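Local coordinates for protein thiosulfate sulfurtransferase (Pseudomonas aeruginosa, PDB 1YT8) that probably transfers sulfur from thiosulfate to cyanide and is built from four rhodanese-like domains, with a sulfite ion bound at one active-site-like loop, at residues G100-N103 and E107-R110; A7-H12 and P65-D70; R21-L26 and D280-L285; L46-L51 and E73-V78. All coordinates share one frame; numbering follows the deposited sequence.

Interaction 1 of 4, residues G100-N103 and E107-R110; sequences GWRN and ELFR
With chi1 of W101 at -176°, CG lies trans to the backbone N and the indole leaves the last turn of helix 97-103 in the direction of 107-110; in L108, chi1 of -73° puts CG anti to the carbonyl carbon and brings the branched end back toward the helix. The polar link is W101 NE1 to E107 O, 3.0 Å long. Its N-H...O angle of 142° makes it a bent bond: the oxygen is at the rim of the indole, somewhat tilted from the ring plane, and the donor stands above the carbonyl plane. Beside this bond the indole and the leucine run alongside in opposite senses, with L108 CD2 3.6 Å from W101 CD1. The chain turns back after helix 97-103 of the first rhodanese-like domain, and the contact packs the connection to helix 114-127 on that helix. The other methyl, L108 CD1, lies obliquely to the guanidinium of R102, 3.8 Å from R102 NE, and the leucine stands roughly perpendicular to the arginine chain. P40 touches both W101 and L108, while F11 meets the indole edge-to-face. The carboxylate of E107 forms a salt bridge with R520.

Interaction 2 of 4, residues A7-H12 and P65-D70; sequences AVRTFH and PITVYD
R9 and T67 meet through a pair of hydrogen bonds donated by one guanidinium. R9 NE gives the first, to T67 OG1 at 2.8 Å; its N-H...O angle of 162° is nearly straight, and the hydroxyl oxygen lies in the guanidinium plane. R9 NH2 gives the second, to I66 O at 2.9 Å and 152°. Here the oxygen is again close to the guanidinium plane, but the nitrogen stands well above the plane of the I66 carbonyl, so the bond is well directed for the donor and less so for the acceptor. A bend of the arginine chain at chi3, -86°, turns the NE and NH2 hydrogens to strand 66-69.

Ionic pairing comes from outside the two segments: R9 NH1 forms a salt bridge with D90.

Packing over a guanidinium face is slighter. P65 CB lies over one face of the R9 group, offset toward its rim and 4.2 Å from R9 NH2.

In the five-stranded parallel sheet of this rhodanese-like domain, strand 7-9 is outermost and strand 91-94 runs between it and strand 66-69. The R9 side chain, touching A92 on the way, therefore ties the edge strand to the strand next but one, with the CA atoms of R9 and T67 6.9 Å apart. Two in-plane bonds along one side of the guanidinium, with an ionic partner on NH1, should fix its rotation, and D90 probably balances a charge held against a buried strand.

Interaction 3 of 4, residues R21-L26 and D280-L285; sequences RRELAL and DRTTYL
E23 points its carboxylate at T282 and R281, and the three groups are arranged so that both carboxylate oxygens are used. The side chain of E23 is extended beyond CG, which carries the acid across to the stretch just before strand 283-287. OE2 is shared. T282 N approaches E23 OE2 on the syn lone pair, at 2.7 Å and with an N-H...O angle of 171°. R281 NE reaches the same OE2 at 2.8 Å, but from above the carboxylate plane; this salt bridge is less straight, at 151°. The oxygen nevertheless lies near the guanidinium plane, so the arginine presents its edge although the two flat groups are turned 74° apart. Bends at chi2 and chi3 curl R281 into that position. T282 OG1 donates to E23 OE1 at 2.8 Å, out of the carboxylate plane on the face opposite to R281 NE.

The contact joins two rhodanese-like domains: E23 lies between helix 11-20 and strand 25-28 of the first, and its partners lead into a strand of the third. R61 adds a salt bridge to E23 OE1, while R281 NH2 bonds to Q348 and to the backbone of G322. A buried carboxylate held by two arginines, a backbone N-H and a hydroxyl is probably stabilised in its ionised form, and bonds to both oxygens restrain rotation about its last torsion.

Interaction 4 of 4, residues L46-L51 and E73-V78; sequences LPLSRL and EGLAPV
D70 OD2 accepts a hydrogen bond from the backbone N of A76 and a weak one from that of L75, the residue whose side chain meets L48 across the contact. By accepting these N-H groups of the first turn, the oxygen ties the end of strand 66-69 to the start of helix 75-85. On the facing side, 46-51 is curled by two backbone bonds, R50 N to P47 O at 2.8 Å and L51 N to L48 O at 3.2 Å; the L48 side chain leaves this turn toward the helix.

The contact between the segments is purely apolar. A chi1 of 177° places L48 CG trans to its N and sends both methyls at the helix. CD2 does most of the touching: it is 3.7 Å from L75 CD2, methyl to methyl with the side chains oblique, and 4.0 Å from V78 CG1. V78 stands nearly perpendicular to L48, and its CG1 is also 4.1 Å from L48 CD1. L75 and V78 are three residues apart on one helix face, and L48 touches A79 and R82 beyond them, so the leucine packs along that face over nearly two turns.

Just before the helix, G74 has a positive phi of 88°, which turns the chain into it. In rhodanese domains the active-site loop lies between a central strand and the helix after it. In this chain the sulfite-binding loop at C193 likewise runs from strand 188-192 to helix 197-208; here D70 follows strand 66-69 in the corresponding place, as judged from topology.

Starting from the N terminus, interaction 2 opens first and closes a loop from the edge strand 7-9 to strand 66-69. Interaction 3 opens inside that loop, at 21-26, and closes far along the chain at 280-285, so the two cross; they meet in the sheet, where T67 N is 2.9 Å from A25 O. Interaction 4, from 46-51 to 73-78, also crosses interaction 2 and joins the turn after strand 44-45 to helix 75-85. Interaction 1 closes a short turn at the end of helix 97-103 and touches interaction 2 through W101 and F11. Interactions 1 and 4 nest within interaction 3, the link between two rhodanese-like domains.

Interaction 1 of 4, residues G100-N103 and E107-R110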
loop_
_atom_site.group_PDB
_atom_site.type_symbol
_atom_site.label_atom_id
_atom_site.label_comp_id
_atom_site.label_asym_id
_atom_site.label_seq_id
_atom_site.Cartn_x
_atom_site.Cartn_y
_atom_site.Cartn_z
ATOM N N GLY A 100 16.344 8.815 18.134
ATOM C CA GLY A 100 17.014 10.046 17.759
ATOM C C GLY A 100 15.999 11.050 17.245
ATOM O O GLY A 100 16.068 12.237 17.561
ATOM N N TRP A 101 15.045 10.568 16.453
ATOM C CA TRP A 101 14.004 11.424 15.900
ATOM C C TRP A 101 13.148 12.007 17.026
ATOM O O TRP A 101 12.879 13.211 17.064
ATOM C CB TRP A 101 13.132 10.615 14.933
ATOM C CG TRP A 101 12.078 11.423 14.236
ATOM C CD1 TRP A 101 10.863 11.799 14.735
ATOM C CD2 TRP A 101 12.152 11.963 12.911
ATOM N NE1 TRP A 101 10.173 12.538 13.799
ATOM C CE2 TRP A 101 10.942 12.654 12.671
ATOM C CE3 TRP A 101 13.125 11.929 11.901
ATOM C CZ2 TRP A 101 10.678 13.308 11.459
ATOM C CZ3 TRP A 101 12.863 12.580 10.693
ATOM C CH2 TRP A 101 11.647 13.259 10.485
ATOM N N ARG A 102 12.729 11.142 17.942
ATOM C CA ARG A 102 11.913 11.553 19.075
ATOM C C ARG A 102 12.647 12.575 19.943
ATOM O O ARG A 102 12.098 13.622 20.283
ATOM C CB ARG A 102 11.545 10.328 19.926
ATOM C CG ARG A 102 10.663 10.650 21.122
ATOM C CD ARG A 102 10.489 9.455 22.054
ATOM N NE ARG A 102 9.848 8.319 21.398
ATOM C CZ ARG A 102 10.484 7.214 21.022
ATOM N NH1 ARG A 102 11.786 7.086 21.236
ATOM N NH2 ARG A 102 9.815 6.231 20.433
ATOM N N ASN A 103 13.895 12.268 20.290
ATOM C CA ASN A 103 14.692 13.149 21.142
ATOM C C ASN A 103 14.958 14.526 20.547
ATOM O O ASN A 103 15.163 15.496 21.282
ATOM C CB ASN A 103 16.023 12.479 21.501
ATOM C CG ASN A 103 15.835 11.224 22.328
ATOM O OD1 ASN A 103 14.855 11.097 23.060
ATOM N ND2 ASN A 103 16.781 10.296 22.226
ATOM N N GLU A 107 7.936 14.728 15.463
ATOM C CA GLU A 107 6.618 14.162 15.720
ATOM C C GLU A 107 6.604 12.700 15.275
ATOM O O GLU A 107 7.210 12.352 14.265
ATOM C CB GLU A 107 5.559 14.960 14.950
ATOM C CG GLU A 107 4.101 14.592 15.251
ATOM C CD GLU A 107 3.651 14.968 16.663
ATOM O OE1 GLU A 107 4.317 15.796 17.320
ATOM O OE2 GLU A 107 2.613 14.443 17.113
ATOM N N LEU A 108 5.926 11.845 16.037
ATOM C CA LEU A 108 5.838 10.428 15.693
ATOM C C LEU A 108 4.385 9.998 15.526
ATOM O O LEU A 108 3.500 10.495 16.220
ATOM C CB LEU A 108 6.531 9.575 16.760
ATOM C CG LEU A 108 8.064 9.670 16.733
ATOM C CD1 LEU A 108 8.663 8.854 17.875
ATOM C CD2 LEU A 108 8.575 9.158 15.387
ATOM N N PHE A 109 4.151 9.067 14.608
ATOM C CA PHE A 109 2.804 8.588 14.317
ATOM C C PHE A 109 2.703 7.073 14.378
ATOM O O PHE A 109 3.680 6.367 14.134
ATOM C CB PHE A 109 2.395 9.024 12.906
ATOM C CG PHE A 109 2.312 10.513 12.717
ATOM C CD1 PHE A 109 1.081 11.157 12.729
ATOM C CD2 PHE A 109 3.461 11.266 12.491
ATOM C CE1 PHE A 109 0.987 12.533 12.515
ATOM C CE2 PHE A 109 3.384 12.646 12.276
ATOM C CZ PHE A 109 2.143 13.281 12.287
ATOM N N ARG A 110 1.517 6.570 14.697
ATOM C CA ARG A 110 1.321 5.127 14.708
ATOM C C ARG A 110 0.458 4.795 13.497
ATOM O O ARG A 110 0.055 5.697 12.753
ATOM C CB ARG A 110 0.637 4.652 15.995
ATOM C CG ARG A 110 -0.699 5.297 16.277
ATOM C CD ARG A 110 -1.464 4.531 17.356
ATOM N NE ARG A 110 -1.925 3.231 16.875
ATOM C CZ ARG A 110 -1.317 2.072 17.114
ATOM N NH1 ARG A 110 -0.206 2.029 17.841
ATOM N NH2 ARG A 110 -1.820 0.950 16.615
#

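Interaction 2 of 4, residues A7-H12 and P65-D70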
loop_
_atom_site.group_PDB
_atom_site.type_symbol
_atom_site.label_atom_id
_atom_site.label_comp_id
_atom_site.label_asym_id
_atom_site.label_seq_id
_atom_site.Cartn_x
_atom_site.Cartn_y
_atom_site.Cartn_z
ATOM N N ALA A 7 26.930 7.261 5.370
ATOM C CA ALA A 7 26.970 8.479 6.184
ATOM C C ALA A 7 25.880 8.418 7.241
ATOM O O ALA A 7 25.202 7.392 7.431
ATOM C CB ALA A 7 26.750 9.711 5.324
ATOM N N VAL A 8 25.758 9.547 7.933
ATOM C CA VAL A 8 24.779 9.767 8.988
ATOM C C VAL A 8 24.013 11.063 8.713
ATOM O O VAL A 8 24.604 12.108 8.423
ATOM C CB VAL A 8 25.447 9.890 10.382
ATOM C CG1 VAL A 8 24.390 10.135 11.434
ATOM C CG2 VAL A 8 26.235 8.619 10.690
ATOM N N ARG A 9 22.692 10.975 8.810
ATOM C CA ARG A 9 21.814 12.115 8.624
ATOM C C ARG A 9 20.919 12.226 9.849
ATOM O O ARG A 9 20.473 11.217 10.400
ATOM C CB ARG A 9 20.975 11.949 7.355
ATOM C CG ARG A 9 21.653 12.514 6.112
ATOM C CD ARG A 9 20.705 12.542 4.916
ATOM N NE ARG A 9 20.682 11.285 4.175
ATOM C CZ ARG A 9 21.522 10.981 3.192
ATOM N NH1 ARG A 9 22.459 11.846 2.829
ATOM N NH2 ARG A 9 21.417 9.820 2.559
ATOM N N THR A 10 20.660 13.458 10.267
ATOM C CA THR A 10 19.852 13.717 11.445
ATOM C C THR A 10 18.426 14.139 11.140
ATOM O O THR A 10 18.045 14.343 9.987
ATOM C CB THR A 10 20.465 14.844 12.296
ATOM O OG1 THR A 10 20.263 16.101 11.631
ATOM C CG2 THR A 10 21.964 14.620 12.490
ATOM N N PHE A 11 17.646 14.261 12.208
ATOM C CA PHE A 11 16.265 14.711 12.128
ATOM C C PHE A 11 16.271 16.049 11.383
ATOM O O PHE A 11 15.455 16.289 10.496
ATOM C CB PHE A 11 15.712 14.910 13.545
ATOM C CG PHE A 11 14.517 15.824 13.615
ATOM C CD1 PHE A 11 13.256 15.386 13.214
ATOM C CD2 PHE A 11 14.660 17.137 14.063
ATOM C CE1 PHE A 11 12.153 16.243 13.253
ATOM C CE2 PHE A 11 13.565 18.002 14.106
ATOM C CZ PHE A 11 12.308 17.554 13.700
ATOM N N HIS A 12 17.209 16.914 11.752
ATOM C CA HIS A 12 17.319 18.231 11.136
ATOM C C HIS A 12 17.625 18.185 9.642
ATOM O O HIS A 12 17.117 19.014 8.882
ATOM C CB HIS A 12 18.365 19.058 11.883
ATOM C CG HIS A 12 17.983 19.341 13.301
ATOM N ND1 HIS A 12 16.948 20.189 13.633
ATOM C CD2 HIS A 12 18.435 18.825 14.469
ATOM C CE1 HIS A 12 16.778 20.181 14.943
ATOM N NE2 HIS A 12 17.666 19.360 15.474
ATOM N N PRO A 65 18.792 10.497 -2.041
ATOM C CA PRO A 65 19.303 10.504 -0.665
ATOM C C PRO A 65 18.443 9.552 0.172
ATOM O O PRO A 65 17.294 9.862 0.488
ATOM C CB PRO A 65 19.126 11.958 -0.239
ATOM C CG PRO A 65 19.280 12.708 -1.536
ATOM C CD PRO A 65 18.461 11.864 -2.481
ATOM N N ILE A 66 18.994 8.393 0.512
ATOM C CA ILE A 66 18.264 7.409 1.303
ATOM C C ILE A 66 18.762 7.392 2.741
ATOM O O ILE A 66 19.966 7.331 2.988
ATOM C CB ILE A 66 18.443 5.984 0.739
ATOM C CG1 ILE A 66 17.935 5.915 -0.697
ATOM C CG2 ILE A 66 17.699 4.972 1.619
ATOM C CD1 ILE A 66 18.295 4.615 -1.389
ATOM N N THR A 67 17.828 7.448 3.685
ATOM C CA THR A 67 18.167 7.408 5.103
ATOM C C THR A 67 17.359 6.275 5.739
ATOM O O THR A 67 16.129 6.335 5.794
ATOM C CB THR A 67 17.824 8.743 5.811
ATOM O OG1 THR A 67 18.557 9.818 5.202
ATOM C CG2 THR A 67 18.192 8.673 7.291
ATOM N N VAL A 68 18.054 5.240 6.202
ATOM C CA VAL A 68 17.393 4.096 6.828
ATOM C C VAL A 68 17.453 4.184 8.352
ATOM O O VAL A 68 18.331 4.840 8.912
ATOM C CB VAL A 68 18.040 2.754 6.386
ATOM C CG1 VAL A 68 17.886 2.565 4.884
ATOM C CG2 VAL A 68 19.512 2.733 6.765
ATOM N N TYR A 69 16.519 3.521 9.026
ATOM C CA TYR A 69 16.512 3.540 10.482
ATOM C C TYR A 69 15.702 2.394 11.072
ATOM O O TYR A 69 14.903 1.758 10.386
ATOM C CB TYR A 69 15.938 4.870 10.996
ATOM C CG TYR A 69 14.415 4.958 10.968
ATOM C CD1 TYR A 69 13.648 4.527 12.057
ATOM C CD2 TYR A 69 13.742 5.427 9.839
ATOM C CE1 TYR A 69 12.248 4.558 12.020
ATOM C CE2 TYR A 69 12.337 5.459 9.789
ATOM C CZ TYR A 69 11.601 5.021 10.881
ATOM O OH TYR A 69 10.220 5.025 10.833
ATOM N N ASP A 70 15.942 2.136 12.351
ATOM C CA ASP A 70 15.212 1.133 13.116
ATOM C C ASP A 70 15.242 1.679 14.533
ATOM O O ASP A 70 15.522 2.862 14.724
ATOM C CB ASP A 70 15.865 -0.257 13.049
ATOM C CG ASP A 70 17.321 -0.266 13.495
ATOM O OD1 ASP A 70 17.755 0.642 14.234
ATOM O OD2 ASP A 70 18.030 -1.216 13.106
#

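Interaction 3 of 4, residues R21-L26 and D280-L285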
loop_
_atom_site.group_PDB
_atom_site.type_symbol
_atom_site.label_atom_id
_atom_site.label_comp_id
_atom_site.label_asym_id
_atom_site.label_seq_id
_atom_site.Cartn_x
_atom_site.Cartn_y
_atom_site.Cartn_z
ATOM N N ARG A 21 11.516 20.542 -0.014
ATOM C CA ARG A 21 10.896 19.612 -0.945
ATOM C C ARG A 21 11.898 18.942 -1.881
ATOM O O ARG A 21 11.627 18.732 -3.066
ATOM C CB ARG A 21 9.787 20.322 -1.724
ATOM C CG ARG A 21 8.718 20.826 -0.779
ATOM C CD ARG A 21 7.656 21.658 -1.446
ATOM N NE ARG A 21 6.823 22.296 -0.429
ATOM C CZ ARG A 21 5.817 23.121 -0.693
ATOM N NH1 ARG A 21 5.510 23.413 -1.949
ATOM N NH2 ARG A 21 5.120 23.654 0.302
ATOM N N ARG A 22 13.067 18.612 -1.334
ATOM C CA ARG A 22 14.104 17.922 -2.091
ATOM C C ARG A 22 13.808 16.428 -1.951
ATOM O O ARG A 22 13.391 15.974 -0.886
ATOM C CB ARG A 22 15.496 18.218 -1.514
ATOM C CG ARG A 22 15.948 19.667 -1.629
ATOM C CD ARG A 22 17.440 19.803 -1.299
ATOM N NE ARG A 22 17.742 19.546 0.110
ATOM C CZ ARG A 22 17.716 20.471 1.066
ATOM N NH1 ARG A 22 17.402 21.726 0.770
ATOM N NH2 ARG A 22 18.016 20.143 2.320
ATOM N N GLU A 23 14.026 15.662 -3.015
ATOM C CA GLU A 23 13.758 14.230 -2.966
ATOM C C GLU A 23 14.530 13.517 -1.872
ATOM O O GLU A 23 15.716 13.784 -1.652
ATOM C CB GLU A 23 14.078 13.573 -4.306
ATOM C CG GLU A 23 13.209 14.055 -5.453
ATOM C CD GLU A 23 13.335 13.174 -6.678
ATOM O OE1 GLU A 23 14.139 12.217 -6.644
ATOM O OE2 GLU A 23 12.628 13.436 -7.673
ATOM N N LEU A 24 13.845 12.610 -1.186
ATOM C CA LEU A 24 14.457 11.824 -0.125
ATOM C C LEU A 24 13.624 10.580 0.130
ATOM O O LEU A 24 12.421 10.546 -0.150
ATOM C CB LEU A 24 14.560 12.647 1.169
ATOM C CG LEU A 24 13.268 13.060 1.883
ATOM C CD1 LEU A 24 12.762 11.924 2.770
ATOM C CD2 LEU A 24 13.537 14.287 2.733
ATOM N N ALA A 25 14.278 9.548 0.646
ATOM C CA ALA A 25 13.602 8.309 0.984
ATOM C C ALA A 25 14.003 7.980 2.416
ATOM O O ALA A 25 15.161 7.666 2.684
ATOM C CB ALA A 25 14.028 7.187 0.034
ATOM N N LEU A 26 13.046 8.097 3.333
ATOM C CA LEU A 26 13.268 7.799 4.749
ATOM C C LEU A 26 12.646 6.425 4.956
ATOM O O LEU A 26 11.422 6.295 5.018
ATOM C CB LEU A 26 12.562 8.836 5.624
ATOM C CG LEU A 26 12.630 8.652 7.141
ATOM C CD1 LEU A 26 14.084 8.643 7.594
ATOM C CD2 LEU A 26 11.866 9.775 7.822
ATOM N N ASP A 280 18.031 13.652 -12.475
ATOM C CA ASP A 280 18.084 14.287 -11.164
ATOM C C ASP A 280 16.738 14.167 -10.449
ATOM O O ASP A 280 16.597 14.598 -9.307
ATOM C CB ASP A 280 18.462 15.765 -11.310
ATOM C CG ASP A 280 17.437 16.551 -12.104
ATOM O OD1 ASP A 280 17.040 16.080 -13.190
ATOM O OD2 ASP A 280 17.033 17.644 -11.649
ATOM N N ARG A 281 15.750 13.580 -11.120
ATOM C CA ARG A 281 14.422 13.425 -10.529
ATOM C C ARG A 281 13.884 12.002 -10.630
ATOM O O ARG A 281 14.261 11.237 -11.518
ATOM C CB ARG A 281 13.412 14.374 -11.195
ATOM C CG ARG A 281 13.637 15.866 -10.941
ATOM C CD ARG A 281 13.564 16.217 -9.461
ATOM N NE ARG A 281 12.263 15.927 -8.855
ATOM C CZ ARG A 281 11.140 16.589 -9.113
ATOM N NH1 ARG A 281 11.136 17.595 -9.983
ATOM N NH2 ARG A 281 10.015 16.253 -8.490
ATOM N N THR A 282 13.000 11.664 -9.699
ATOM C CA THR A 282 12.349 10.361 -9.664
ATOM C C THR A 282 10.966 10.563 -10.281
ATOM O O THR A 282 10.209 11.416 -9.829
ATOM C CB THR A 282 12.158 9.859 -8.217
ATOM O OG1 THR A 282 13.436 9.640 -7.608
ATOM C CG2 THR A 282 11.362 8.562 -8.209
ATOM N N THR A 283 10.644 9.784 -11.307
ATOM C CA THR A 283 9.350 9.899 -11.972
ATOM C C THR A 283 8.632 8.554 -11.979
ATOM O O THR A 283 9.100 7.601 -12.596
ATOM C CB THR A 283 9.520 10.382 -13.435
ATOM O OG1 THR A 283 10.174 11.656 -13.441
ATOM C CG2 THR A 283 8.163 10.516 -14.119
ATOM N N TYR A 284 7.504 8.483 -11.279
ATOM C CA TYR A 284 6.712 7.258 -11.205
ATOM C C TYR A 284 5.595 7.317 -12.247
ATOM O O TYR A 284 4.794 8.247 -12.238
ATOM C CB TYR A 284 6.058 7.117 -9.823
ATOM C CG TYR A 284 6.995 7.036 -8.636
ATOM C CD1 TYR A 284 7.700 5.865 -8.350
ATOM C CD2 TYR A 284 7.129 8.115 -7.761
ATOM C CE1 TYR A 284 8.512 5.769 -7.214
ATOM C CE2 TYR A 284 7.938 8.030 -6.625
ATOM C CZ TYR A 284 8.623 6.856 -6.360
ATOM O OH TYR A 284 9.418 6.776 -5.245
ATOM N N LEU A 285 5.542 6.329 -13.136
ATOM C CA LEU A 285 4.495 6.261 -14.158
ATOM C C LEU A 285 3.451 5.288 -13.610
ATOM O O LEU A 285 3.700 4.085 -13.536
ATOM C CB LEU A 285 5.073 5.732 -15.473
ATOM C CG LEU A 285 4.104 5.609 -16.652
ATOM C CD1 LEU A 285 3.482 6.974 -16.963
ATOM C CD2 LEU A 285 4.853 5.073 -17.864
#

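Interaction 4 of 4, residues L46-L51 and E73-V78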
loop_
_atom_site.group_PDB
_atom_site.type_symbol
_atom_site.label_atom_id
_atom_site.label_comp_id
_atom_site.label_asym_id
_atom_site.label_seq_id
_atom_site.Cartn_x
_atom_site.Cartn_y
_atom_site.Cartn_z
ATOM N N LEU A 46 9.901 -0.303 4.593
ATOM C CA LEU A 46 10.434 -1.292 3.668
ATOM C C LEU A 46 11.287 -2.225 4.514
ATOM O O LEU A 46 12.495 -2.038 4.656
ATOM C CB LEU A 46 11.271 -0.647 2.555
ATOM C CG LEU A 46 11.903 -1.657 1.581
ATOM C CD1 LEU A 46 10.885 -2.718 1.188
ATOM C CD2 LEU A 46 12.436 -0.932 0.347
ATOM N N PRO A 47 10.646 -3.233 5.116
ATOM C CA PRO A 47 11.315 -4.220 5.967
ATOM C C PRO A 47 12.568 -4.807 5.332
ATOM O O PRO A 47 12.563 -5.189 4.160
ATOM C CB PRO A 47 10.235 -5.274 6.177
ATOM C CG PRO A 47 8.963 -4.456 6.150
ATOM C CD PRO A 47 9.215 -3.559 4.963
ATOM N N LEU A 48 13.643 -4.865 6.111
ATOM C CA LEU A 48 14.894 -5.435 5.634
ATOM C C LEU A 48 14.585 -6.784 4.984
ATOM O O LEU A 48 15.182 -7.151 3.976
ATOM C CB LEU A 48 15.863 -5.639 6.804
ATOM C CG LEU A 48 17.205 -6.304 6.477
ATOM C CD1 LEU A 48 18.073 -5.359 5.657
ATOM C CD2 LEU A 48 17.909 -6.677 7.775
ATOM N N SER A 49 13.630 -7.505 5.564
ATOM C CA SER A 49 13.234 -8.820 5.055
ATOM C C SER A 49 12.889 -8.872 3.567
ATOM O O SER A 49 13.120 -9.896 2.914
ATOM C CB SER A 49 12.053 -9.362 5.865
ATOM O OG SER A 49 12.445 -9.671 7.187
ATOM N N ARG A 50 12.330 -7.791 3.027
ATOM C CA ARG A 50 11.976 -7.762 1.610
ATOM C C ARG A 50 12.537 -6.551 0.861
ATOM O O ARG A 50 12.026 -6.159 -0.192
ATOM C CB ARG A 50 10.449 -7.831 1.436
ATOM C CG ARG A 50 9.639 -6.749 2.152
ATOM C CD ARG A 50 8.159 -6.878 1.778
ATOM N NE ARG A 50 7.290 -5.885 2.415
ATOM C CZ ARG A 50 6.819 -5.969 3.659
ATOM N NH1 ARG A 50 7.129 -7.005 4.430
ATOM N NH2 ARG A 50 6.016 -5.023 4.130
ATOM N N LEU A 51 13.603 -5.978 1.406
ATOM C CA LEU A 51 14.261 -4.813 0.819
ATOM C C LEU A 51 14.572 -4.965 -0.673
ATOM O O LEU A 51 14.191 -4.122 -1.482
ATOM C CB LEU A 51 15.556 -4.518 1.586
ATOM C CG LEU A 51 16.442 -3.355 1.118
ATOM C CD1 LEU A 51 15.716 -2.041 1.320
ATOM C CD2 LEU A 51 17.744 -3.353 1.903
ATOM N N GLU A 73 17.638 -2.340 16.737
ATOM C CA GLU A 73 17.724 -3.776 16.471
ATOM C C GLU A 73 18.958 -4.209 15.683
ATOM O O GLU A 73 19.283 -5.396 15.641
ATOM C CB GLU A 73 16.470 -4.259 15.731
ATOM C CG GLU A 73 15.189 -4.141 16.542
ATOM C CD GLU A 73 14.460 -2.824 16.317
ATOM O OE1 GLU A 73 15.112 -1.823 15.954
ATOM O OE2 GLU A 73 13.228 -2.795 16.521
ATOM N N GLY A 74 19.639 -3.254 15.056
ATOM C CA GLY A 74 20.812 -3.592 14.269
ATOM C C GLY A 74 20.441 -3.935 12.836
ATOM O O GLY A 74 21.236 -4.516 12.095
ATOM N N LEU A 75 19.221 -3.573 12.446
ATOM C CA LEU A 75 18.731 -3.827 11.095
ATOM C C LEU A 75 19.201 -2.739 10.128
ATOM O O LEU A 75 19.541 -3.020 8.981
ATOM C CB LEU A 75 17.198 -3.869 11.087
ATOM C CG LEU A 75 16.466 -4.960 11.881
ATOM C CD1 LEU A 75 14.961 -4.742 11.787
ATOM C CD2 LEU A 75 16.829 -6.328 11.335
ATOM N N ALA A 76 19.213 -1.496 10.598
ATOM C CA ALA A 76 19.611 -0.365 9.759
ATOM C C ALA A 76 20.990 -0.505 9.110
ATOM O O ALA A 76 21.130 -0.340 7.897
ATOM C CB ALA A 76 19.527 0.933 10.564
ATOM N N PRO A 77 22.033 -0.802 9.901
ATOM C CA PRO A 77 23.354 -0.939 9.283
ATOM C C PRO A 77 23.426 -2.019 8.200
ATOM O O PRO A 77 24.143 -1.859 7.215
ATOM C CB PRO A 77 24.276 -1.221 10.476
ATOM C CG PRO A 77 23.344 -1.808 11.508
ATOM C CD PRO A 77 22.115 -0.958 11.362
ATOM N N VAL A 78 22.684 -3.109 8.380
ATOM C CA VAL A 78 22.662 -4.188 7.394
ATOM C C VAL A 78 21.957 -3.691 6.132
ATOM O O VAL A 78 22.409 -3.935 5.009
ATOM C CB VAL A 78 21.920 -5.436 7.945
ATOM C CG1 VAL A 78 21.809 -6.513 6.865
ATOM C CG2 VAL A 78 22.666 -5.986 9.151
#